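Local coordinates for malonyl CoA-acyl carrier protein transacylase (Burkholderia pseudomallei, PDB 3G87), which probably catalyses transfer of the malonyl group from malonyl-CoA to the holo form of acyl carrier protein, releasing CoA, at residues G20-F26 with I44-V49; T59-P64 with R117-S122; Y67-A71 with F105-L111; I255-L259 with I287-T291. One frame throughout, in Å; residues are numbered along the deposited sequence.

Contacts 1, 2 and 3 form a continuous helical cluster, whereas contact 4 lies apart. Contacts 2 and 3, with centres 14 Å apart, both pair helix 59-81 with helix 107-123, and contact 3 is nested within the chain loop that contact 2 closes. Contact 1 packs against the same long helix, Cys48 SG lying 3.7 Å from Val69 CG2. Contact 4 joins two later helices, its centre about 28 to 33 Å from those of the others. The probable active site adjoins contact 2, where Arg117 hydrogen-bonds Ser92 of a likely nucleophile elbow; Tyr67 of contact 3 is near that elbow without touching it.

Contact 1 (G20-F26 with I44-V49); sequences GMGGALF and IRALCV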
loop_
_atom_site.group_PDB
_atom_site.type_symbol
_atom_site.label_atom_id
_atom_site.label_comp_id
_atom_site.label_asym_id
_atom_site.label_seq_id
_atom_site.Cartn_x
_atom_site.Cartn_y
_atom_site.Cartn_z
ATOM N N GLY A 20 -12.517 12.002 7.959
ATOM C CA GLY A 20 -12.155 13.412 7.814
ATOM C C GLY A 20 -11.143 13.556 6.675
ATOM O O GLY A 20 -10.907 14.666 6.172
ATOM N N MET A 21 -10.573 12.431 6.231
ATOM C CA MET A 21 -9.613 12.425 5.132
ATOM C C MET A 21 -10.225 12.992 3.834
ATOM O O MET A 21 -11.425 12.794 3.528
ATOM C CB MET A 21 -9.061 11.014 4.895
ATOM C CG MET A 21 -10.095 10.060 4.348
ATOM S SD MET A 21 -9.816 8.256 4.441
ATOM C CE MET A 21 -8.328 8.054 3.538
ATOM N N GLY A 22 -9.410 13.633 3.060
ATOM C CA GLY A 22 -9.906 14.275 1.884
ATOM C C GLY A 22 -10.335 15.688 2.134
ATOM O O GLY A 22 -9.711 16.542 1.681
ATOM N N GLY A 23 -11.412 15.895 2.860
ATOM C CA GLY A 23 -11.837 17.218 3.246
ATOM C C GLY A 23 -12.362 18.051 2.109
ATOM O O GLY A 23 -13.225 17.650 1.430
ATOM N N ALA A 24 -11.771 19.199 1.896
ATOM C CA ALA A 24 -12.225 20.119 0.890
ATOM C C ALA A 24 -11.747 19.788 -0.497
ATOM O O ALA A 24 -12.264 20.274 -1.439
ATOM C CB ALA A 24 -11.866 21.476 1.261
ATOM N N LEU A 25 -10.771 18.901 -0.594
ATOM C CA LEU A 25 -10.350 18.346 -1.857
ATOM C C LEU A 25 -11.454 17.762 -2.682
ATOM O O LEU A 25 -11.365 17.785 -3.842
ATOM C CB LEU A 25 -9.336 17.270 -1.658
ATOM C CG LEU A 25 -7.927 17.700 -1.292
ATOM C CD1 LEU A 25 -7.144 16.505 -0.894
ATOM C CD2 LEU A 25 -7.293 18.420 -2.438
ATOM N N PHE A 26 -12.476 17.213 -2.070
ATOM C CA PHE A 26 -13.562 16.616 -2.812
ATOM C C PHE A 26 -14.350 17.580 -3.658
ATOM O O PHE A 26 -14.678 17.286 -4.725
ATOM C CB PHE A 26 -14.512 15.832 -1.905
ATOM C CG PHE A 26 -13.971 14.524 -1.479
ATOM C CD1 PHE A 26 -13.559 14.313 -0.207
ATOM C CD2 PHE A 26 -13.848 13.519 -2.356
ATOM C CE1 PHE A 26 -13.042 13.142 0.131
ATOM C CE2 PHE A 26 -13.354 12.397 -1.996
ATOM C CZ PHE A 26 -12.947 12.191 -0.769
ATOM N N ILE A 44 -18.298 9.061 -2.354
ATOM C CA ILE A 44 -16.964 8.886 -1.855
ATOM C C ILE A 44 -16.683 9.918 -0.750
ATOM O O ILE A 44 -15.931 9.662 0.205
ATOM C CB ILE A 44 -15.938 8.926 -3.051
ATOM C CG1 ILE A 44 -14.522 8.573 -2.597
ATOM C CG2 ILE A 44 -15.862 10.280 -3.695
ATOM C CD1 ILE A 44 -14.345 7.189 -1.947
ATOM N N ARG A 45 -17.313 11.095 -0.876
ATOM C CA ARG A 45 -17.032 12.194 0.057
ATOM C C ARG A 45 -17.655 11.876 1.401
ATOM O O ARG A 45 -17.050 12.131 2.432
ATOM C CB ARG A 45 -17.560 13.554 -0.467
ATOM C CG ARG A 45 -17.192 14.709 0.491
ATOM C CD ARG A 45 -18.024 15.967 0.224
ATOM N NE ARG A 45 -17.551 17.064 1.049
ATOM C CZ ARG A 45 -17.876 17.274 2.307
ATOM N NH1 ARG A 45 -18.757 16.487 2.906
ATOM N NH2 ARG A 45 -17.311 18.310 2.954
ATOM N N ALA A 46 -18.882 11.349 1.374
ATOM C CA ALA A 46 -19.583 10.966 2.583
ATOM C C ALA A 46 -18.767 9.885 3.306
ATOM O O ALA A 46 -18.533 9.987 4.504
ATOM C CB ALA A 46 -20.963 10.454 2.247
ATOM N N LEU A 47 -18.318 8.870 2.578
ATOM C CA LEU A 47 -17.610 7.746 3.196
ATOM C C LEU A 47 -16.365 8.274 3.902
ATOM O O LEU A 47 -16.059 7.870 5.045
ATOM C CB LEU A 47 -17.240 6.715 2.106
ATOM C CG LEU A 47 -16.208 5.609 2.480
ATOM C CD1 LEU A 47 -16.772 4.566 3.467
ATOM C CD2 LEU A 47 -15.705 4.878 1.268
ATOM N N CYS A 48 -15.660 9.199 3.221
ATOM C CA CYS A 48 -14.396 9.790 3.729
ATOM C C CYS A 48 -14.476 10.852 4.865
ATOM O O CYS A 48 -13.717 10.784 5.906
ATOM C CB CYS A 48 -13.556 10.330 2.555
ATOM S SG CYS A 48 -12.835 9.036 1.445
ATOM N N VAL A 49 -15.369 11.832 4.673
ATOM C CA VAL A 49 -15.463 12.987 5.586
ATOM C C VAL A 49 -16.358 12.644 6.780
ATOM O O VAL A 49 -15.950 12.851 7.925
ATOM C CB VAL A 49 -15.922 14.292 4.858
ATOM C CG1 VAL A 49 -16.216 15.391 5.861
ATOM C CG2 VAL A 49 -14.880 14.749 3.818
HETATM O O HOH W 1 -15.134 18.704 0.065
#
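A knob-into-hole packing joins segment 20-26, a glycine-rich loop running into helix 25-28, to helix 44-50, with Phe26 as the knob among Ile44, Arg45, Cys48 and Val49. The ring lies flat against the helix backbone: Arg45 CA stands 3.9 Å from the centroid of the Phe26 ring and only 4° off its normal, a CH-pi contact centred on the face. Phe26 reaches this place because its CG lies beside the backbone N and anti to the carbonyl carbon (chi1 -76°). Ile44 CG2 approaches Phe26 CE2 obliquely at 3.7 Å, and Cys48 CB meets Phe26 CE1 at the same distance. The Cys48 sulfur is near CZ, as an oblique sulfur-aromatic contact. In the fold, this segment follows strand 6-11 in the chain, and it rests on helix 59-81 through Met21, which touches Leu66. A single direct hydrogen bond ties its start to the facing helix: Gly20 N donates to Cys48 O over 2.7 Å, almost straight at 173° and in the carbonyl plane. Next to it, Met21 CG packs on Cys48 CB at 3.9 Å, while Val49 CG2 borders the backbone of Gly23. On the outer side a water bridges the two segments, donating to Gly23 O at 2.6 Å and accepting from Arg45 NE at 3.1 Å, in the plane of a guanidinium carried by an extended chain.

Contact 2 (T59-P64 with R117-S122); sequences TQFTQP and RAELMS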
loop_
_atom_site.group_PDB
_atom_site.type_symbol
_atom_site.label_atom_id
_atom_site.label_comp_id
_atom_site.label_asym_id
_atom_site.label_seq_id
_atom_site.Cartn_x
_atom_site.Cartn_y
_atom_site.Cartn_z
ATOM N N THR A 59 -12.211 -3.452 4.265
ATOM C CA THR A 59 -11.305 -3.316 3.086
ATOM C C THR A 59 -12.040 -2.960 1.765
ATOM O O THR A 59 -11.484 -2.343 0.901
ATOM C CB THR A 59 -10.301 -4.583 2.955
ATOM O OG1 THR A 59 -9.100 -4.251 2.211
ATOM C CG2 THR A 59 -10.966 -5.746 2.299
ATOM N N GLN A 60 -13.306 -3.322 1.616
ATOM C CA GLN A 60 -13.957 -3.030 0.340
ATOM C C GLN A 60 -14.193 -1.542 0.227
ATOM O O GLN A 60 -14.306 -1.039 -0.847
ATOM C CB GLN A 60 -15.242 -3.871 0.135
ATOM C CG GLN A 60 -16.348 -3.675 1.189
ATOM C CD GLN A 60 -16.117 -4.472 2.495
ATOM O OE1 GLN A 60 -14.969 -4.670 2.961
ATOM N NE2 GLN A 60 -17.218 -4.934 3.081
ATOM N N PHE A 61 -14.194 -0.843 1.357
ATOM C CA PHE A 61 -14.363 0.615 1.381
ATOM C C PHE A 61 -13.046 1.357 1.643
ATOM O O PHE A 61 -12.754 2.372 1.021
ATOM C CB PHE A 61 -15.404 1.052 2.452
ATOM C CG PHE A 61 -16.804 0.492 2.221
ATOM C CD1 PHE A 61 -17.629 1.027 1.236
ATOM C CD2 PHE A 61 -17.290 -0.566 3.005
ATOM C CE1 PHE A 61 -18.893 0.489 1.014
ATOM C CE2 PHE A 61 -18.542 -1.081 2.800
ATOM C CZ PHE A 61 -19.337 -0.582 1.799
ATOM N N THR A 62 -12.246 0.867 2.536
ATOM C CA THR A 62 -10.948 1.451 2.785
ATOM C C THR A 62 -10.137 1.774 1.536
ATOM O O THR A 62 -9.522 2.790 1.447
ATOM C CB THR A 62 -10.095 0.513 3.615
ATOM O OG1 THR A 62 -10.831 0.035 4.707
ATOM C CG2 THR A 62 -8.930 1.239 4.131
ATOM N N GLN A 63 -10.159 0.851 0.601
ATOM C CA GLN A 63 -9.322 0.875 -0.571
ATOM C C GLN A 63 -9.689 1.952 -1.591
ATOM O O GLN A 63 -8.834 2.692 -1.984
ATOM C CB GLN A 63 -9.201 -0.515 -1.165
ATOM C CG GLN A 63 -8.183 -1.423 -0.491
ATOM C CD GLN A 63 -7.885 -2.662 -1.257
ATOM O OE1 GLN A 63 -8.005 -3.736 -0.750
ATOM N NE2 GLN A 63 -7.527 -2.516 -2.491
ATOM N N PRO A 64 -10.963 2.056 -1.952
ATOM C CA PRO A 64 -11.408 3.165 -2.763
ATOM C C PRO A 64 -11.234 4.484 -2.080
ATOM O O PRO A 64 -10.899 5.382 -2.755
ATOM C CB PRO A 64 -12.871 2.866 -2.973
ATOM C CG PRO A 64 -12.979 1.510 -2.825
ATOM C CD PRO A 64 -12.048 1.089 -1.832
ATOM N N ARG A 117 -10.298 -5.115 -6.790
ATOM C CA ARG A 117 -9.310 -5.575 -5.844
ATOM C C ARG A 117 -9.844 -5.618 -4.419
ATOM O O ARG A 117 -9.673 -6.553 -3.733
ATOM C CB ARG A 117 -8.044 -4.730 -5.932
ATOM C CG ARG A 117 -6.969 -5.118 -4.973
ATOM C CD ARG A 117 -5.912 -4.111 -4.933
ATOM N NE ARG A 117 -4.629 -4.577 -4.471
ATOM C CZ ARG A 117 -4.079 -4.219 -3.334
ATOM N NH1 ARG A 117 -4.736 -3.463 -2.510
ATOM N NH2 ARG A 117 -2.906 -4.640 -3.023
ATOM N N ALA A 118 -10.528 -4.571 -4.048
ATOM C CA ALA A 118 -11.029 -4.384 -2.726
ATOM C C ALA A 118 -12.176 -5.308 -2.435
ATOM O O ALA A 118 -12.229 -5.870 -1.388
ATOM C CB ALA A 118 -11.402 -2.943 -2.489
ATOM N N GLU A 119 -13.059 -5.481 -3.394
ATOM C CA GLU A 119 -14.129 -6.487 -3.286
ATOM C C GLU A 119 -13.590 -7.895 -3.102
ATOM O O GLU A 119 -14.020 -8.575 -2.160
ATOM C CB GLU A 119 -15.079 -6.427 -4.482
ATOM C CG GLU A 119 -16.083 -7.551 -4.510
ATOM C CD GLU A 119 -16.976 -7.630 -3.264
ATOM O OE1 GLU A 119 -17.270 -6.584 -2.669
ATOM O OE2 GLU A 119 -17.399 -8.751 -2.871
ATOM N N LEU A 120 -12.646 -8.338 -3.950
ATOM C CA LEU A 120 -12.128 -9.715 -3.794
ATOM C C LEU A 120 -11.391 -9.908 -2.449
ATOM O O LEU A 120 -11.592 -10.925 -1.721
ATOM C CB LEU A 120 -11.205 -10.131 -4.946
ATOM C CG LEU A 120 -11.832 -10.091 -6.332
ATOM C CD1 LEU A 120 -10.740 -9.928 -7.402
ATOM C CD2 LEU A 120 -12.680 -11.338 -6.581
ATOM N N MET A 121 -10.516 -8.966 -2.114
ATOM C CA MET A 121 -9.796 -9.108 -0.883
ATOM C C MET A 121 -10.757 -9.177 0.311
ATOM O O MET A 121 -10.532 -9.947 1.241
ATOM C CB MET A 121 -8.748 -8.006 -0.725
ATOM C CG MET A 121 -7.527 -8.261 -1.607
ATOM S SD MET A 121 -6.404 -6.865 -1.648
ATOM C CE MET A 121 -6.107 -6.492 0.127
ATOM N N SER A 122 -11.861 -8.464 0.261
ATOM C CA SER A 122 -12.891 -8.548 1.284
ATOM C C SER A 122 -13.627 -9.868 1.477
ATOM O O SER A 122 -14.201 -10.065 2.478
ATOM C CB SER A 122 -13.878 -7.407 1.154
ATOM O OG SER A 122 -14.999 -7.723 0.406
#
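Gln60 folds back over Ser122 where helix 59-81 and helix 107-123 run nearly antiparallel, their local axes 7.7 Å apart at 153°. Gln60 CB lies 3.9 Å from Ala118 O and equally far from Ser122 OG. The chain then bends: CG occupies the place between the backbone N and the carbonyl carbon (chi1 60°), and a second turn at chi2 of -81° brings the amide back alongside Ser122. There Gln60 CD comes within 3.9 Å of Ser122 CB, and the tip atom OE1 closes to 3.5 Å on the same carbon. Ser122 OG is engaged within its own helix, donating to Glu119 O over 2.9 Å from a position tilted off the carbonyl plane. Thr59 CG2 also packs on Ser122 CB, at 3.5 Å. One turn back along the second helix, Ala118 is a small knob among Thr59, Gln60, Gln63 and Pro64; its CB lies 3.4 Å from Thr59 O, which lets the backbones come close. Deeper in, Gln63 crosses Arg117 at about a right angle. Arg117 NH2 hydrogen-bonds Ser92 OG of the likely nucleophile elbow; its place suits the arginine that, in related malonyltransferases, pairs with the malonyl carboxylate. The helix pair is flanked by helix 201-211, on which Leu120 and Arg117 pack, and by the loop residue Phe195, which touches Thr59 and Met121.

Contact 3 (Y67-A71 with F105-L111); sequences YVVNA and FDFETGL
Tyr67 wedges its ring against the first turns of helix 107-123, and this is the tight part of the contact. Its hydroxyl donates to Phe107 O over 2.9 Å, a carbonyl that also accepts from Leu111 N, so two bonds hold one helical oxygen. Gly110 leaves room for this: Gly110 CA passes 3.3 Å from Tyr67 OH, and Gly110 O stands above one face of the ring, toward its rim. With CG anti to the backbone N (chi1 175°), the Tyr67 ring spans the gap between local helix axes 11.0 Å apart, and Tyr67 CE2 comes 3.7 Å from Leu111 CB. The Phe107 ring touches Tyr67 and Ala71 but barely overlaps the tyrosine ring: the planes are within 20° of parallel yet slid apart, with centroids 5.8 Å from each other. Val68 stands farther off, its CG1 at the ring edge 4.2 Å from Phe107 CZ. On the solvent side, exposed Asp106 takes almost no part and instead N-caps the helix, its OD1 accepting from Thr109 N at 3.0 Å and from Thr109 OG1. The pair is enclosed by helix 94-101, where Phe96 and Leu100 touch Tyr67, and by helix 30-40, whose Leu32 and Gln35 touch Phe107.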
loop_
_atom_site.group_PDB
_atom_site.type_symbol
_atom_site.label_atom_id
_atom_site.label_comp_id
_atom_site.label_asym_id
_atom_site.label_seq_id
_atom_site.Cartn_x
_atom_site.Cartn_y
_atom_site.Cartn_z
ATOM N N TYR A 67 -7.457 5.416 -2.315
ATOM C CA TYR A 67 -7.107 5.717 -3.687
ATOM C C TYR A 67 -7.537 7.115 -4.080
ATOM O O TYR A 67 -6.752 7.862 -4.675
ATOM C CB TYR A 67 -7.729 4.682 -4.659
ATOM C CG TYR A 67 -7.510 4.998 -6.150
ATOM C CD1 TYR A 67 -6.323 4.608 -6.809
ATOM C CD2 TYR A 67 -8.475 5.684 -6.887
ATOM C CE1 TYR A 67 -6.113 4.889 -8.162
ATOM C CE2 TYR A 67 -8.264 6.020 -8.249
ATOM C CZ TYR A 67 -7.103 5.584 -8.886
ATOM O OH TYR A 67 -6.899 5.880 -10.221
ATOM N N VAL A 68 -8.783 7.461 -3.778
ATOM C CA VAL A 68 -9.323 8.746 -4.237
ATOM C C VAL A 68 -8.677 9.881 -3.444
ATOM O O VAL A 68 -8.276 10.914 -4.001
ATOM C CB VAL A 68 -10.860 8.789 -4.116
ATOM C CG1 VAL A 68 -11.377 10.125 -4.574
ATOM C CG2 VAL A 68 -11.487 7.664 -4.950
ATOM N N VAL A 69 -8.536 9.680 -2.135
ATOM C CA VAL A 69 -7.846 10.673 -1.340
ATOM C C VAL A 69 -6.381 10.816 -1.757
ATOM O O VAL A 69 -5.883 11.967 -1.959
ATOM C CB VAL A 69 -8.080 10.484 0.150
ATOM C CG1 VAL A 69 -7.227 11.460 0.964
ATOM C CG2 VAL A 69 -9.649 10.695 0.464
ATOM N N ASN A 70 -5.689 9.702 -1.948
ATOM C CA ASN A 70 -4.321 9.811 -2.410
ATOM C C ASN A 70 -4.288 10.578 -3.736
ATOM O O ASN A 70 -3.467 11.466 -3.919
ATOM C CB ASN A 70 -3.704 8.423 -2.616
ATOM C CG ASN A 70 -3.430 7.704 -1.331
ATOM O OD1 ASN A 70 -3.632 8.234 -0.214
ATOM N ND2 ASN A 70 -2.961 6.462 -1.461
ATOM N N ALA A 71 -5.135 10.212 -4.686
ATOM C CA ALA A 71 -5.162 10.898 -5.984
ATOM C C ALA A 71 -5.416 12.399 -5.896
ATOM O O ALA A 71 -4.747 13.192 -6.540
ATOM C CB ALA A 71 -6.235 10.270 -6.868
ATOM N N PHE A 105 -2.724 4.472 -16.326
ATOM C CA PHE A 105 -4.176 4.452 -16.561
ATOM C C PHE A 105 -4.723 5.790 -16.153
ATOM O O PHE A 105 -4.023 6.592 -15.527
ATOM C CB PHE A 105 -4.945 3.277 -15.849
ATOM C CG PHE A 105 -4.422 2.915 -14.472
ATOM C CD1 PHE A 105 -4.578 3.777 -13.400
ATOM C CD2 PHE A 105 -3.732 1.708 -14.278
ATOM C CE1 PHE A 105 -4.044 3.468 -12.122
ATOM C CE2 PHE A 105 -3.186 1.363 -13.023
ATOM C CZ PHE A 105 -3.378 2.251 -11.925
ATOM N N ASP A 106 -5.952 6.062 -16.450
ATOM C CA ASP A 106 -6.545 7.271 -15.946
ATOM C C ASP A 106 -7.198 7.091 -14.589
ATOM O O ASP A 106 -7.207 6.039 -14.071
ATOM C CB ASP A 106 -7.465 7.922 -16.962
ATOM C CG ASP A 106 -8.642 7.112 -17.320
ATOM O OD1 ASP A 106 -9.039 6.221 -16.663
ATOM O OD2 ASP A 106 -9.224 7.417 -18.294
ATOM N N PHE A 107 -7.742 8.155 -14.048
ATOM C CA PHE A 107 -8.303 8.166 -12.713
ATOM C C PHE A 107 -9.422 7.157 -12.532
ATOM O O PHE A 107 -9.411 6.414 -11.627
ATOM C CB PHE A 107 -8.726 9.564 -12.318
ATOM C CG PHE A 107 -9.506 9.638 -11.063
ATOM C CD1 PHE A 107 -8.912 9.469 -9.849
ATOM C CD2 PHE A 107 -10.843 9.889 -11.091
ATOM C CE1 PHE A 107 -9.633 9.549 -8.731
ATOM C CE2 PHE A 107 -11.541 9.964 -9.962
ATOM C CZ PHE A 107 -10.937 9.791 -8.784
ATOM N N GLU A 108 -10.360 7.133 -13.441
ATOM C CA GLU A 108 -11.461 6.215 -13.400
ATOM C C GLU A 108 -11.042 4.777 -13.539
ATOM O O GLU A 108 -11.595 3.928 -12.936
ATOM C CB GLU A 108 -12.477 6.527 -14.494
ATOM C CG GLU A 108 -13.368 7.653 -14.236
ATOM C CD GLU A 108 -13.946 8.260 -15.519
ATOM O OE1 GLU A 108 -13.290 8.221 -16.547
ATOM O OE2 GLU A 108 -15.057 8.761 -15.492
ATOM N N THR A 109 -10.049 4.526 -14.352
ATOM C CA THR A 109 -9.663 3.184 -14.617
ATOM C C THR A 109 -8.981 2.599 -13.392
ATOM O O THR A 109 -9.195 1.487 -13.086
ATOM C CB THR A 109 -8.797 3.073 -15.871
ATOM O OG1 THR A 109 -9.522 3.488 -16.996
ATOM C CG2 THR A 109 -8.392 1.691 -16.108
ATOM N N GLY A 110 -8.194 3.378 -12.685
ATOM C CA GLY A 110 -7.548 2.923 -11.457
ATOM C C GLY A 110 -8.584 2.632 -10.389
ATOM O O GLY A 110 -8.498 1.603 -9.691
ATOM N N LEU A 111 -9.604 3.490 -10.297
ATOM C CA LEU A 111 -10.620 3.327 -9.303
ATOM C C LEU A 111 -11.377 2.044 -9.626
ATOM O O LEU A 111 -11.622 1.217 -8.739
ATOM C CB LEU A 111 -11.528 4.560 -9.202
ATOM C CG LEU A 111 -12.695 4.507 -8.190
ATOM C CD1 LEU A 111 -12.196 4.319 -6.719
ATOM C CD2 LEU A 111 -13.540 5.739 -8.293
#

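Contact 4 (I255-L259 with I287-T291); sequences IRYLL and IRRQT
Thr291 OG1 is gripped from both segments. Arg256 NE donates to it over 2.7 Å at 163°, the oxygen lying in the guanidinium plane, and Arg256 NH2 adds a weak, more bent bond at 3.2 Å. The hydroxyl in turn donates to Ile287 O at 2.9 Å, from above the carbonyl plane, so it links the arginine to the last turn of helix 279-289. These bonds fix the rotation of the threonine side chain just after the helix has ended and Gln290 has left helical geometry. Arg256 reaches across because its chain is extended from CG to NE, and the two side chains meet from opposite directions. Beneath this polar edge the contact is apolar. Ile287 CG2 packs on Ile255 CG2 at 3.8 Å, the two isoleucines crossing at about a right angle, and it also borders the aliphatic part of Arg256, 4.0 Å from CG. At the other end Leu259 CD2 sits over one face of the Arg288 guanidinium, toward its rim, 3.5 Å from NE. The Arg288 chain, bent at chi3 (93°), puts the group there, and its NH2 is held by the backbone oxygen of Ile269. Leu259 and Arg288 both touch Phe271, which places helices 251-264 and 279-289 side by side along strand 269-273, an outer strand of the parallel sheet. Ile287 also meets Thr159 of the antiparallel sheet. Such helices flanking a parallel sheet belong to the alpha/beta core of the acyl transferase fold.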
loop_
_atom_site.group_PDB
_atom_site.type_symbol
_atom_site.label_atom_id
_atom_site.label_comp_id
_atom_site.label_asym_id
_atom_site.label_seq_id
_atom_site.Cartn_x
_atom_site.Cartn_y
_atom_site.Cartn_z
ATOM N N ILE A 255 12.409 1.480 -0.811
ATOM C CA ILE A 255 13.035 2.678 -0.347
ATOM C C ILE A 255 14.548 2.602 -0.458
ATOM O O ILE A 255 15.142 3.439 -1.044
ATOM C CB ILE A 255 12.641 3.004 1.112
ATOM C CG1 ILE A 255 11.147 3.114 1.233
ATOM C CG2 ILE A 255 13.317 4.223 1.615
ATOM C CD1 ILE A 255 10.581 4.187 0.495
ATOM N N ARG A 256 15.149 1.592 0.129
ATOM C CA ARG A 256 16.612 1.374 0.041
ATOM C C ARG A 256 17.131 1.329 -1.423
ATOM O O ARG A 256 18.219 1.842 -1.744
ATOM C CB ARG A 256 16.987 0.092 0.800
ATOM C CG ARG A 256 17.090 0.311 2.306
ATOM C CD ARG A 256 17.437 -0.991 3.074
ATOM N NE ARG A 256 17.987 -0.741 4.398
ATOM C CZ ARG A 256 18.302 -1.705 5.286
ATOM N NH1 ARG A 256 18.091 -3.009 5.014
ATOM N NH2 ARG A 256 18.823 -1.367 6.473
ATOM N N TYR A 257 16.346 0.738 -2.328
ATOM C CA TYR A 257 16.711 0.787 -3.720
ATOM C C TYR A 257 16.748 2.243 -4.181
ATOM O O TYR A 257 17.643 2.615 -4.915
ATOM C CB TYR A 257 15.744 -0.030 -4.599
ATOM C CG TYR A 257 16.025 0.103 -6.093
ATOM C CD1 TYR A 257 17.094 -0.581 -6.677
ATOM C CD2 TYR A 257 15.241 0.936 -6.916
ATOM C CE1 TYR A 257 17.371 -0.446 -8.058
ATOM C CE2 TYR A 257 15.501 1.056 -8.312
ATOM C CZ TYR A 257 16.555 0.345 -8.881
ATOM O OH TYR A 257 16.857 0.436 -10.255
ATOM N N LEU A 258 15.800 3.070 -3.754
ATOM C CA LEU A 258 15.847 4.474 -4.164
ATOM C C LEU A 258 17.020 5.197 -3.576
ATOM O O LEU A 258 17.629 5.992 -4.282
ATOM C CB LEU A 258 14.562 5.252 -3.823
ATOM C CG LEU A 258 13.381 4.631 -4.591
ATOM C CD1 LEU A 258 12.016 5.100 -4.077
ATOM C CD2 LEU A 258 13.542 4.773 -6.102
ATOM N N LEU A 259 17.323 4.945 -2.296
ATOM C CA LEU A 259 18.482 5.586 -1.638
ATOM C C LEU A 259 19.813 5.307 -2.363
ATOM O O LEU A 259 20.584 6.234 -2.604
ATOM C CB LEU A 259 18.580 5.162 -0.165
ATOM C CG LEU A 259 17.394 5.570 0.735
ATOM C CD1 LEU A 259 17.594 5.083 2.122
ATOM C CD2 LEU A 259 17.169 7.083 0.759
ATOM N N ILE A 287 13.991 3.946 8.080
ATOM C CA ILE A 287 14.805 3.332 7.088
ATOM C C ILE A 287 16.125 4.058 6.896
ATOM O O ILE A 287 17.148 3.467 6.992
ATOM C CB ILE A 287 14.026 3.156 5.754
ATOM C CG1 ILE A 287 12.979 2.082 5.888
ATOM C CG2 ILE A 287 14.896 2.714 4.694
ATOM C CD1 ILE A 287 11.803 2.351 5.220
ATOM N N ARG A 288 16.074 5.356 6.649
ATOM C CA ARG A 288 17.256 6.187 6.481
ATOM C C ARG A 288 18.172 6.236 7.714
ATOM O O ARG A 288 19.339 6.198 7.588
ATOM C CB ARG A 288 16.914 7.616 6.027
ATOM C CG ARG A 288 16.258 7.743 4.671
ATOM C CD ARG A 288 16.108 9.140 4.162
ATOM N NE ARG A 288 17.242 9.475 3.357
ATOM C CZ ARG A 288 17.304 10.377 2.420
ATOM N NH1 ARG A 288 18.391 10.478 1.790
ATOM N NH2 ARG A 288 16.349 11.167 2.130
ATOM N N ARG A 289 17.614 6.290 8.893
ATOM C CA ARG A 289 18.393 6.264 10.101
ATOM C C ARG A 289 19.147 4.960 10.246
ATOM O O ARG A 289 20.235 4.939 10.716
ATOM C CB ARG A 289 17.494 6.515 11.304
ATOM C CG ARG A 289 18.162 7.132 12.460
ATOM C CD ARG A 289 17.333 7.050 13.706
ATOM N NE ARG A 289 17.051 5.711 14.183
ATOM C CZ ARG A 289 15.846 5.166 14.216
ATOM N NH1 ARG A 289 14.828 5.861 13.785
ATOM N NH2 ARG A 289 15.667 3.934 14.677
ATOM N N GLN A 290 18.530 3.880 9.828
ATOM C CA GLN A 290 19.154 2.585 9.753
ATOM C C GLN A 290 19.840 2.646 8.385
ATOM O O GLN A 290 19.941 3.671 7.834
ATOM C CB GLN A 290 18.126 1.465 9.990
ATOM C CG GLN A 290 17.316 1.562 11.373
ATOM C CD GLN A 290 16.016 0.705 11.519
ATOM O OE1 GLN A 290 15.216 0.626 10.616
ATOM N NE2 GLN A 290 15.800 0.126 12.675
ATOM N N THR A 291 20.394 1.615 7.826
ATOM C CA THR A 291 21.028 1.851 6.523
ATOM C C THR A 291 22.243 2.814 6.537
ATOM O O THR A 291 22.177 3.938 6.045
ATOM C CB THR A 291 20.030 2.374 5.422
ATOM O OG1 THR A 291 18.782 1.674 5.436
ATOM C CG2 THR A 291 20.621 2.160 4.106
#